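Beta-1,4-mannanase (Caldicellulosiruptor saccharolyticus, PDB 1PMH) binds beta-1,4-linked mannan chains through its family 27 carbohydrate-binding module, probably holding the hydrolytic enzyme on its polysaccharide substrate. Local coordinates at residues A[52-57]-A[165-170]; A[60-65]-A[159-164]; A[7-12]-A[176-181]. All coordinates share one frame; numbering follows the deposited sequence. Where two conformers were deposited one is given.

Contact 1 of 3, residues A[52-57]-A[165-170]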
loop_
_atom_site.group_PDB
_atom_site.type_symbol
_atom_site.label_atom_id
_atom_site.label_comp_id
_atom_site.label_asym_id
_atom_site.label_seq_id
_atom_site.Cartn_x
_atom_site.Cartn_y
_atom_site.Cartn_z
ATOM N N VAL A 52 -1.111 2.008 -12.316
ATOM C CA VAL A 52 -1.640 0.663 -12.514
ATOM C C VAL A 52 -2.481 0.629 -13.792
ATOM O O VAL A 52 -3.041 1.634 -14.250
ATOM C CB VAL A 52 -2.428 0.130 -11.299
ATOM C CG1 VAL A 52 -1.675 0.322 -10.050
ATOM C CG2 VAL A 52 -3.800 0.749 -11.184
ATOM N N GLU A 53 -2.579 -0.585 -14.316
ATOM C CA GLU A 53 -3.496 -0.922 -15.378
ATOM C C GLU A 53 -4.142 -2.259 -15.084
ATOM O O GLU A 53 -3.443 -3.247 -14.907
ATOM C CB GLU A 53 -2.781 -0.983 -16.731
ATOM C CG GLU A 53 -1.958 0.237 -17.114
ATOM C CD GLU A 53 -1.334 0.122 -18.485
ATOM O OE1 GLU A 53 -1.729 -0.774 -19.259
ATOM O OE2 GLU A 53 -0.474 0.973 -18.796
ATOM N N PHE A 54 -5.462 -2.271 -15.012
ATOM C CA PHE A 54 -6.198 -3.505 -14.806
ATOM C C PHE A 54 -6.927 -3.870 -16.089
ATOM O O PHE A 54 -7.375 -2.987 -16.801
ATOM C CB PHE A 54 -7.179 -3.404 -13.639
ATOM C CG PHE A 54 -6.562 -3.092 -12.296
ATOM C CD1 PHE A 54 -5.424 -3.730 -11.873
ATOM C CD2 PHE A 54 -7.166 -2.190 -11.462
ATOM C CE1 PHE A 54 -4.934 -3.490 -10.585
ATOM C CE2 PHE A 54 -6.678 -1.946 -10.188
ATOM C CZ PHE A 54 -5.553 -2.587 -9.776
ATOM N N ASN A 55 -7.059 -5.178 -16.307
ATOM C CA ASN A 55 -7.767 -5.726 -17.478
ATOM C C ASN A 55 -9.139 -6.255 -17.054
ATOM O O ASN A 55 -9.238 -7.094 -16.158
ATOM C CB ASN A 55 -6.924 -6.876 -18.012
ATOM C CG ASN A 55 -7.412 -7.379 -19.370
ATOM O OD1 ASN A 55 -8.610 -7.481 -19.574
ATOM N ND2 ASN A 55 -6.487 -7.615 -20.305
ATOM N N PRO A 56 -10.200 -5.748 -17.680
ATOM C CA PRO A 56 -11.538 -6.101 -17.184
ATOM C C PRO A 56 -11.936 -7.581 -17.366
ATOM O O PRO A 56 -12.881 -8.057 -16.758
ATOM C CB PRO A 56 -12.431 -5.147 -18.000
ATOM C CG PRO A 56 -11.656 -4.899 -19.253
ATOM C CD PRO A 56 -10.227 -4.776 -18.799
ATOM N N ASN A 57 -11.209 -8.294 -18.206
ATOM C CA ASN A 57 -11.459 -9.708 -18.401
ATOM C C ASN A 57 -10.771 -10.596 -17.384
ATOM O O ASN A 57 -10.954 -11.812 -17.410
ATOM C CB ASN A 57 -10.988 -10.102 -19.793
ATOM C CG ASN A 57 -11.753 -9.355 -20.885
ATOM O OD1 ASN A 57 -12.988 -9.305 -20.829
ATOM N ND2 ASN A 57 -11.148 -8.691 -21.739
ATOM N N GLN A 165 -10.210 -6.773 -10.027
ATOM C CA GLN A 165 -11.299 -7.766 -10.049
ATOM C C GLN A 165 -12.289 -7.326 -11.112
ATOM O O GLN A 165 -13.214 -6.565 -10.897
ATOM C CB GLN A 165 -11.962 -7.894 -8.684
ATOM C CG GLN A 165 -11.063 -8.452 -7.588
ATOM C CD GLN A 165 -11.749 -8.581 -6.274
ATOM O OE1 GLN A 165 -11.811 -7.578 -5.543
ATOM N NE2 GLN A 165 -12.283 -9.716 -5.971
ATOM N N ASN A 166 -11.998 -7.774 -12.334
ATOM C CA ASN A 166 -12.754 -7.340 -13.516
ATOM C C ASN A 166 -12.765 -5.829 -13.625
ATOM O O ASN A 166 -13.743 -5.247 -14.057
ATOM C CB ASN A 166 -14.169 -7.917 -13.548
ATOM C CG ASN A 166 -14.164 -9.410 -13.337
ATOM O OD1 ASN A 166 -13.490 -10.091 -14.089
ATOM N ND2 ASN A 166 -14.711 -9.883 -12.234
ATOM N N SER A 167 -11.643 -5.177 -13.303
ATOM C CA SER A 167 -11.520 -3.730 -13.408
ATOM C C SER A 167 -10.901 -3.336 -14.749
ATOM O O SER A 167 -10.003 -4.000 -15.257
ATOM C CB SER A 167 -10.625 -3.206 -12.288
ATOM O OG SER A 167 -10.395 -1.815 -12.382
ATOM N N ASN A 168 -11.316 -2.176 -15.261
ATOM C CA ASN A 168 -10.640 -1.511 -16.369
ATOM C C ASN A 168 -9.950 -0.224 -15.953
ATOM O O ASN A 168 -9.584 0.602 -16.815
ATOM C CB ASN A 168 -11.580 -1.251 -17.545
ATOM C CG ASN A 168 -12.708 -0.320 -17.223
ATOM O OD1 ASN A 168 -12.829 0.144 -16.064
ATOM N ND2 ASN A 168 -13.552 0.009 -18.110
ATOM N N TYR A 169 -9.728 -0.029 -14.656
ATOM C CA TYR A 169 -9.042 1.185 -14.210
ATOM C C TYR A 169 -7.602 1.231 -14.704
ATOM O O TYR A 169 -6.875 0.268 -14.546
ATOM C CB TYR A 169 -9.108 1.243 -12.661
ATOM C CG TYR A 169 -8.473 2.489 -12.076
ATOM C CD1 TYR A 169 -9.061 3.739 -12.206
ATOM C CD2 TYR A 169 -7.217 2.445 -11.505
ATOM C CE1 TYR A 169 -8.466 4.860 -11.713
ATOM C CE2 TYR A 169 -6.623 3.581 -10.969
ATOM C CZ TYR A 169 -7.232 4.792 -11.112
ATOM O OH TYR A 169 -6.666 5.952 -10.671
ATOM N N LYS A 170 -7.211 2.376 -15.253
ATOM C CA LYS A 170 -5.849 2.667 -15.674
ATOM C C LYS A 170 -5.562 4.038 -15.139
ATOM O O LYS A 170 -6.068 5.029 -15.619
ATOM C CB LYS A 170 -5.733 2.623 -17.181
ATOM C CG LYS A 170 -6.059 1.248 -17.735
ATOM C CD LYS A 170 -5.682 1.162 -19.194
ATOM C CE LYS A 170 -6.126 -0.104 -19.891
ATOM N NZ LYS A 170 -5.172 -0.537 -20.977
HETATM O O HOH W 1 -9.021 -6.549 -13.412
#

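Contact 2 of 3, residues A[60-65]-A[159-164]. With BMA (beta-D-mannopyranose), chain B; BMA (beta-D-mannopyranose), chain C; EDO (1,2-ethanediol), chain D.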
loop_
_atom_site.group_PDB
_atom_site.type_symbol
_atom_site.label_atom_id
_atom_site.label_comp_id
_atom_site.label_asym_id
_atom_site.label_seq_id
_atom_site.Cartn_x
_atom_site.Cartn_y
_atom_site.Cartn_z
ATOM N N TRP A 60 -8.713 -11.505 -11.269
ATOM C CA TRP A 60 -7.652 -11.357 -10.253
ATOM C C TRP A 60 -6.359 -10.916 -10.950
ATOM O O TRP A 60 -5.435 -11.705 -11.144
ATOM C CB TRP A 60 -7.492 -12.657 -9.458
ATOM C CG TRP A 60 -6.700 -12.411 -8.222
ATOM C CD1 TRP A 60 -5.373 -12.628 -8.084
ATOM C CD2 TRP A 60 -7.143 -11.844 -6.997
ATOM N NE1 TRP A 60 -4.961 -12.253 -6.829
ATOM C CE2 TRP A 60 -6.027 -11.755 -6.140
ATOM C CE3 TRP A 60 -8.388 -11.440 -6.512
ATOM C CZ2 TRP A 60 -6.128 -11.289 -4.825
ATOM C CZ3 TRP A 60 -8.476 -10.981 -5.241
ATOM C CH2 TRP A 60 -7.361 -10.893 -4.416
ATOM N N ASP A 61 -6.269 -9.625 -11.269
ATOM C CA ASP A 61 -5.169 -9.085 -12.050
ATOM C C ASP A 61 -4.121 -8.516 -11.084
ATOM O O ASP A 61 -4.160 -7.334 -10.723
ATOM C CB ASP A 61 -5.718 -8.017 -12.997
ATOM C CG ASP A 61 -4.754 -7.594 -14.058
ATOM O OD1 ASP A 61 -3.558 -7.959 -14.048
ATOM O OD2 ASP A 61 -5.166 -6.850 -14.988
ATOM N N GLN A 62 -3.235 -9.389 -10.629
ATOM C CA GLN A 62 -2.435 -9.181 -9.437
ATOM C C GLN A 62 -1.096 -8.515 -9.715
ATOM O O GLN A 62 -0.468 -8.745 -10.752
ATOM C CB GLN A 62 -2.180 -10.564 -8.795
ATOM C CG GLN A 62 -1.498 -10.569 -7.439
ATOM C CD GLN A 62 -1.249 -11.962 -6.933
ATOM O OE1 GLN A 62 -2.169 -12.806 -6.890
ATOM N NE2 GLN A 62 -0.033 -12.251 -6.521
ATOM N N GLY A 63 -0.628 -7.715 -8.756
ATOM C CA GLY A 63 0.706 -7.162 -8.737
ATOM C C GLY A 63 1.134 -7.039 -7.288
ATOM O O GLY A 63 0.294 -6.860 -6.417
ATOM N N ASP A 64 2.425 -7.135 -7.034
ATOM C CA ASP A 64 2.973 -7.153 -5.693
ATOM C C ASP A 64 4.125 -6.159 -5.564
ATOM O O ASP A 64 5.098 -6.189 -6.304
ATOM C CB ASP A 64 3.416 -8.551 -5.278
ATOM C CG ASP A 64 2.266 -9.539 -5.188
ATOM O OD1 ASP A 64 1.657 -9.622 -4.119
ATOM O OD2 ASP A 64 1.922 -10.201 -6.180
ATOM N N LEU A 65 3.961 -5.261 -4.621
ATOM C CA LEU A 65 4.853 -4.154 -4.301
ATOM C C LEU A 65 5.497 -4.480 -2.964
ATOM O O LEU A 65 4.794 -4.723 -2.021
ATOM C CB LEU A 65 4.009 -2.884 -4.190
ATOM C CG LEU A 65 4.748 -1.633 -3.797
ATOM C CD1 LEU A 65 5.521 -1.020 -4.978
ATOM C CD2 LEU A 65 3.745 -0.648 -3.217
ATOM N N VAL A 159 4.788 -6.283 2.036
ATOM C CA VAL A 159 4.241 -6.382 0.705
ATOM C C VAL A 159 2.817 -5.857 0.695
ATOM O O VAL A 159 2.005 -6.220 1.549
ATOM C CB VAL A 159 4.301 -7.803 0.169
ATOM C CG1 VAL A 159 3.622 -7.919 -1.196
ATOM C CG2 VAL A 159 5.749 -8.294 0.096
ATOM N N PHE A 160 2.550 -5.017 -0.302
ATOM C CA PHE A 160 1.204 -4.626 -0.664
ATOM C C PHE A 160 0.864 -5.297 -1.992
ATOM O O PHE A 160 1.561 -5.103 -2.972
ATOM C CB PHE A 160 1.057 -3.124 -0.840
ATOM C CG PHE A 160 1.102 -2.364 0.446
ATOM C CD1 PHE A 160 2.282 -2.146 1.077
ATOM C CD2 PHE A 160 -0.073 -1.855 1.011
ATOM C CE1 PHE A 160 2.362 -1.446 2.299
ATOM C CE2 PHE A 160 -0.030 -1.160 2.189
ATOM C CZ PHE A 160 1.203 -0.978 2.798
ATOM N N GLN A 161 -0.178 -6.139 -1.970
ATOM C CA GLN A 161 -0.683 -6.773 -3.151
ATOM C C GLN A 161 -1.917 -6.015 -3.619
ATOM O O GLN A 161 -2.754 -5.676 -2.818
ATOM C CB GLN A 161 -1.015 -8.227 -2.885
ATOM C CG GLN A 161 -1.519 -8.947 -4.124
ATOM C CD GLN A 161 -1.743 -10.412 -3.818
ATOM O OE1 GLN A 161 -2.893 -10.852 -3.632
ATOM N NE2 GLN A 161 -0.682 -11.174 -3.747
ATOM N N PHE A 162 -2.012 -5.786 -4.933
ATOM C CA PHE A 162 -3.178 -5.210 -5.549
ATOM C C PHE A 162 -3.662 -6.183 -6.588
ATOM O O PHE A 162 -2.856 -6.733 -7.337
ATOM C CB PHE A 162 -2.826 -3.878 -6.214
ATOM C CG PHE A 162 -2.400 -2.834 -5.261
ATOM C CD1 PHE A 162 -1.083 -2.725 -4.849
ATOM C CD2 PHE A 162 -3.332 -1.924 -4.750
ATOM C CE1 PHE A 162 -0.721 -1.767 -3.912
ATOM C CE2 PHE A 162 -2.927 -0.985 -3.796
ATOM C CZ PHE A 162 -1.641 -0.906 -3.433
ATOM N N ALA A 163 -4.970 -6.339 -6.735
ATOM C CA ALA A 163 -5.485 -7.220 -7.786
ATOM C C ALA A 163 -6.762 -6.653 -8.347
ATOM O O ALA A 163 -7.761 -6.498 -7.654
ATOM C CB ALA A 163 -5.734 -8.652 -7.273
ATOM N N GLY A 164 -6.732 -6.349 -9.637
ATOM C CA GLY A 164 -7.966 -5.931 -10.301
ATOM C C GLY A 164 -8.973 -7.083 -10.338
ATOM O O GLY A 164 -8.643 -8.203 -10.665
HETATM C C1 BMA B . -9.288 -15.033 -4.552
HETATM C C2 BMA B . -9.038 -15.165 -3.068
HETATM C C3 BMA B . -7.646 -14.628 -2.773
HETATM C C4 BMA B . -6.640 -15.179 -3.736
HETATM C C5 BMA B . -7.056 -15.008 -5.204
HETATM C C6 BMA B . -6.114 -15.610 -6.214
HETATM O O2 BMA B . -9.075 -16.535 -2.713
HETATM O O3 BMA B . -7.284 -14.807 -1.407
HETATM O O4 BMA B . -5.473 -14.423 -3.509
HETATM O O5 BMA B . -8.330 -15.608 -5.385
HETATM O O6 BMA B . -5.874 -16.971 -5.935
HETATM C C1 BMA C . -4.279 -15.149 -3.555
HETATM C C2 BMA C . -3.136 -14.202 -3.751
HETATM C C3 BMA C . -1.852 -15.025 -3.733
HETATM C C4 BMA C . -1.804 -15.884 -2.458
HETATM C C5 BMA C . -3.086 -16.667 -2.266
HETATM C C6 BMA C . -3.059 -17.368 -0.919
HETATM O O2 BMA C . -3.115 -13.261 -2.701
HETATM O O3 BMA C . -0.738 -14.137 -3.893
HETATM O O4 BMA C . -0.840 -16.889 -2.614
HETATM O O5 BMA C . -4.199 -15.813 -2.300
HETATM O O6 BMA C . -4.141 -18.230 -0.869
HETATM C C1 EDO D . -1.464 -5.189 -17.043
HETATM O O1 EDO D . -0.415 -6.124 -17.037
HETATM C C2 EDO D . -2.357 -5.710 -15.946
HETATM O O2 EDO D . -3.601 -5.598 -16.573
#

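Contact 3 of 3, residues A[7-12]-A[176-181]. With CA (calcium ion), chain E.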
loop_
_atom_site.group_PDB
_atom_site.type_symbol
_atom_site.label_atom_id
_atom_site.label_comp_id
_atom_site.label_asym_id
_atom_site.label_seq_id
_atom_site.Cartn_x
_atom_site.Cartn_y
_atom_site.Cartn_z
ATOM N N VAL A 7 8.098 2.642 12.818
ATOM C CA VAL A 7 8.745 2.731 11.521
ATOM C C VAL A 7 7.780 3.516 10.640
ATOM O O VAL A 7 6.645 3.123 10.461
ATOM C CB VAL A 7 9.005 1.362 10.891
ATOM C CG1 VAL A 7 9.614 1.517 9.537
ATOM C CG2 VAL A 7 9.869 0.478 11.756
ATOM N N VAL A 8 8.216 4.689 10.184
ATOM C CA VAL A 8 7.328 5.626 9.517
ATOM C C VAL A 8 7.787 5.817 8.072
ATOM O O VAL A 8 8.784 6.492 7.774
ATOM C CB VAL A 8 7.357 6.996 10.222
ATOM C CG1 VAL A 8 6.434 7.979 9.561
ATOM C CG2 VAL A 8 6.884 6.783 11.661
ATOM N N LEU A 9 7.049 5.223 7.140
ATOM C CA LEU A 9 7.315 5.292 5.703
ATOM C C LEU A 9 6.321 6.303 5.119
ATOM O O LEU A 9 5.244 5.976 4.627
ATOM C CB LEU A 9 7.209 3.901 5.098
ATOM C CG LEU A 9 7.958 2.782 5.820
ATOM C CD1 LEU A 9 7.861 1.477 5.058
ATOM C CD2 LEU A 9 9.428 3.150 5.988
ATOM N N ASP A 10 6.745 7.557 5.201
ATOM C CA ASP A 10 5.924 8.709 4.836
ATOM C C ASP A 10 6.373 9.402 3.545
ATOM O O ASP A 10 5.747 10.369 3.127
ATOM C CB ASP A 10 5.815 9.736 5.962
ATOM C CG ASP A 10 7.130 10.302 6.404
ATOM O OD1 ASP A 10 8.172 10.048 5.770
ATOM O OD2 ASP A 10 7.130 11.025 7.431
ATOM N N PHE A 11 7.463 8.923 2.962
ATOM C CA PHE A 11 8.040 9.407 1.717
ATOM C C PHE A 11 8.538 10.846 1.845
ATOM O O PHE A 11 8.851 11.466 0.826
ATOM C CB PHE A 11 7.079 9.193 0.540
ATOM C CG PHE A 11 6.592 7.766 0.522
ATOM C CD1 PHE A 11 7.443 6.761 0.073
ATOM C CD2 PHE A 11 5.366 7.419 1.065
ATOM C CE1 PHE A 11 7.080 5.436 0.168
ATOM C CE2 PHE A 11 4.993 6.064 1.174
ATOM C CZ PHE A 11 5.837 5.096 0.718
ATOM N N GLU A 12 8.663 11.386 3.055
ATOM C CA GLU A 12 8.909 12.806 3.210
ATOM C C GLU A 12 10.353 13.181 2.910
ATOM O O GLU A 12 10.643 14.362 2.748
ATOM C CB GLU A 12 8.408 13.308 4.558
ATOM C CG GLU A 12 6.890 13.321 4.659
ATOM C CD GLU A 12 6.229 14.108 3.540
ATOM O OE1 GLU A 12 6.424 15.369 3.436
ATOM O OE2 GLU A 12 5.511 13.467 2.741
ATOM N N ASP A 176 0.549 6.339 1.213
ATOM C CA ASP A 176 1.302 7.255 2.081
ATOM C C ASP A 176 1.156 6.768 3.515
ATOM O O ASP A 176 0.263 5.992 3.866
ATOM C CB ASP A 176 0.812 8.700 1.934
ATOM C CG ASP A 176 1.839 9.769 2.268
ATOM O OD1 ASP A 176 2.958 9.438 2.690
ATOM O OD2 ASP A 176 1.533 10.954 2.121
ATOM N N ASN A 177 2.039 7.311 4.352
ATOM C CA ASN A 177 1.935 7.094 5.800
ATOM C C ASN A 177 1.782 5.621 6.146
ATOM O O ASN A 177 0.914 5.221 6.937
ATOM C CB ASN A 177 0.823 7.950 6.373
ATOM C CG ASN A 177 1.138 9.423 6.240
ATOM O OD1 ASN A 177 2.303 9.824 6.265
ATOM N ND2 ASN A 177 0.129 10.241 6.100
ATOM N N VAL A 178 2.690 4.838 5.571
ATOM C CA VAL A 178 2.749 3.418 5.938
ATOM C C VAL A 178 3.568 3.353 7.214
ATOM O O VAL A 178 4.708 3.762 7.220
ATOM C CB VAL A 178 3.385 2.615 4.799
ATOM C CG1 VAL A 178 3.576 1.164 5.243
ATOM C CG2 VAL A 178 2.531 2.731 3.514
ATOM N N ARG A 179 2.969 2.846 8.285
ATOM C CA ARG A 179 3.601 2.854 9.589
ATOM C C ARG A 179 3.522 1.476 10.223
ATOM O O ARG A 179 2.470 0.819 10.213
ATOM C CB ARG A 179 2.946 3.872 10.535
ATOM C CG ARG A 179 3.074 5.296 10.016
ATOM C CD ARG A 179 2.741 6.309 11.055
ATOM N NE ARG A 179 1.297 6.308 11.217
ATOM C CZ ARG A 179 0.692 7.049 12.143
ATOM N NH1 ARG A 179 1.400 7.730 13.029
ATOM N NH2 ARG A 179 -0.632 7.035 12.207
ATOM N N ILE A 180 4.633 1.024 10.816
ATOM C CA ILE A 180 4.684 -0.184 11.644
ATOM C C ILE A 180 4.745 0.347 13.067
ATOM O O ILE A 180 5.689 1.060 13.432
ATOM C CB ILE A 180 5.882 -1.055 11.244
ATOM C CG1 ILE A 180 5.854 -1.418 9.745
ATOM C CG2 ILE A 180 5.996 -2.250 12.215
ATOM C CD1 ILE A 180 7.173 -2.078 9.336
ATOM N N ARG A 181 3.695 0.040 13.838
ATOM C CA ARG A 181 3.356 0.812 15.029
ATOM C C ARG A 181 3.213 -0.092 16.251
ATOM O O ARG A 181 2.682 -1.188 16.130
ATOM C CB ARG A 181 2.039 1.585 14.863
ATOM C CG ARG A 181 1.978 2.509 13.679
ATOM C CD ARG A 181 0.705 3.327 13.637
ATOM N NE ARG A 181 0.776 4.417 14.605
ATOM C CZ ARG A 181 -0.247 5.089 15.121
ATOM N NH1 ARG A 181 -1.478 4.775 14.796
ATOM N NH2 ARG A 181 -0.029 6.012 16.049
HETATM CA CA CA E . 3.884 11.749 2.713
HETATM O O HOH W 2 3.410 11.906 4.980
#

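Contact 1 of 3, residues A[52-57]-A[165-170]
Phe54 and Ser167 meet at one end of the jellyroll beta-sandwich, where strand 47-53 runs out into a loop; 166-170 lies in the loop between strands 153-165 and 172-181. Among backbone groups, the antiparallel pairing of Glu53 with Lys170 is followed by one hydrogen bond, Phe54 N to Tyr169 O at 2.9 Å. A water takes the N-H of Ser167, and its oxygen lies 2.8 Å from Asn55 O, to which it probably donates. Apolar contacts come next. Tyr169, its CG anti to the backbone N (chi1 -178°), presents the CD2 edge of its ring to Val52 CG2 at 3.8 Å, while that same methyl sits above the Phe54 ring, toward its rim. The Pro56 ring and the Asn168 side chain cross at about a right angle, touching through Asn168 CB. Glu53 and Lys170 form a long salt bridge, Glu53 OE1 3.9 Å from Lys170 NZ. Two turns shape the loops: Asn55 OD1 accepts from Asn57 N in an Asx turn, and Ser167 OG accepts from Tyr169 N at 3.0 Å in an ST turn. An alanine at Ser167 would probably leave Tyr169 N without this acceptor and loosen the turn. The same OG lies at the edge of the Phe54 ring, 3.4 Å from CD2.

Contact 2 of 3, residues A[60-65]-A[159-164]
Trp60 is sandwiched between Ala163 and a mannose. The Ala163 methyl sits under the six-membered ring in a CH-pi contact, CB 3.5 Å from the centroid, and a mannopyranose lies over the opposite face with its C5 above the ring centre. The next mannose is held by Gln161, which reaches it with CG anti to the backbone N (chi1 -178°) and the chain extended beyond; its OE1 accepts from the sugar O2 at 2.6 Å and its NE2 donates to O3 at 3.0 Å. Gln62 NE2 adds a weak bond to that O3, and Lys106 also binds sugar. Behind this first shell, the two glutamine amides stack, their planes 19° apart. Both are set by Asp64: Gln161 NE2 meets the syn lone pair of OD1 at 2.8 Å, and Gln62 NE2 that of OD2 at 2.9 Å. Gln62 OE1 accepts a hydrogen bond from Trp60 NE1, lying in the indole plane, which should fix the ring's rotation. Apart from Trp60, just ahead of its strand, these residues stand on antiparallel strands 61-68 and 153-165 of the jellyroll. A classic beta bulge, Trp60 and Asp61 both facing Gly164, starts the pairing. On the other face, Leu65 and Phe160 turn inward to Leu175, and Phe162 to Ile173.

Contact 3 of 3, residues A[7-12]-A[176-181]
The Phe11 and Asp176 side chains run antiparallel alongside each other, which brings OD1 of Asp176 to the edge of the phenyl ring, in its plane and 3.5 Å from CD2. The ring and carboxylate planes stand 45° apart. With CG anti to its backbone N (chi1 -154°), Asp176 turns its carboxylate to a calcium ion, and OD1 and OD2 of Asp176 each lie 2.5 Å from the metal. Segment 7-12 supplies the carbonyl of Asp10 and also Glu12, whose chain bends at chi2 and whose OE2 reaches the ion at 2.4 Å. A water fills a further place and donates to Asn177 OD1, an oxygen that also rests against Asp10 CB; the amide nitrogen of Asn177 is tied to Glu88. Asn44 and Tyr46 complete the site. The loop is shaped by an Asx turn in which Asp10 OD1 accepts from Glu12 N, met from above the carboxylate plane.

Away from the ion, residues 7-9 pair as a strand antiparallel to strand 172-181 of the jellyroll. Val7 pairs with Ile180 and Leu9 with Val178, CB against CB at 4.0 Å, on the face where Val178 packs on Phe160 of the other sheet. Arg179 stands on the reverse face with Val8, its guanidinium lying over that of Arg181, and Glu86 forms salt bridges with both. From segments 7-12 and 176-181, two carboxylates and a backbone carbonyl converge on the calcium, where Asp10 O and Asp176 OD1 are only 3.0 Å apart; without the ion they would probably repel one another, and the loop after strand 7-9 would probably be held less firmly to strand 172-181.

How the contacts relate
The three contacts nest along the chain: contact 3 joins its two ends, contact 1 lies inside that loop, and contact 2 inside contact 1. Contacts 1 and 2 are neighbours, centres 12 Å apart, and touch where Asp61 OD2 probably accepts a hydrogen bond from Asn55 N. Contacts 1 and 3 reach the same sheet, through adjacent strands 47-53 and 172-181; contact 2 belongs to the facing, mannan-binding sheet. Phe160 against Val178 links contacts 2 and 3 through the sandwich interior. Contact 3 is on the opposite side of the chain's centre, about 28 Å from contact 1 and 20 Å from contact 2, centre to centre; the calcium site is thus separate from the mannan-binding site.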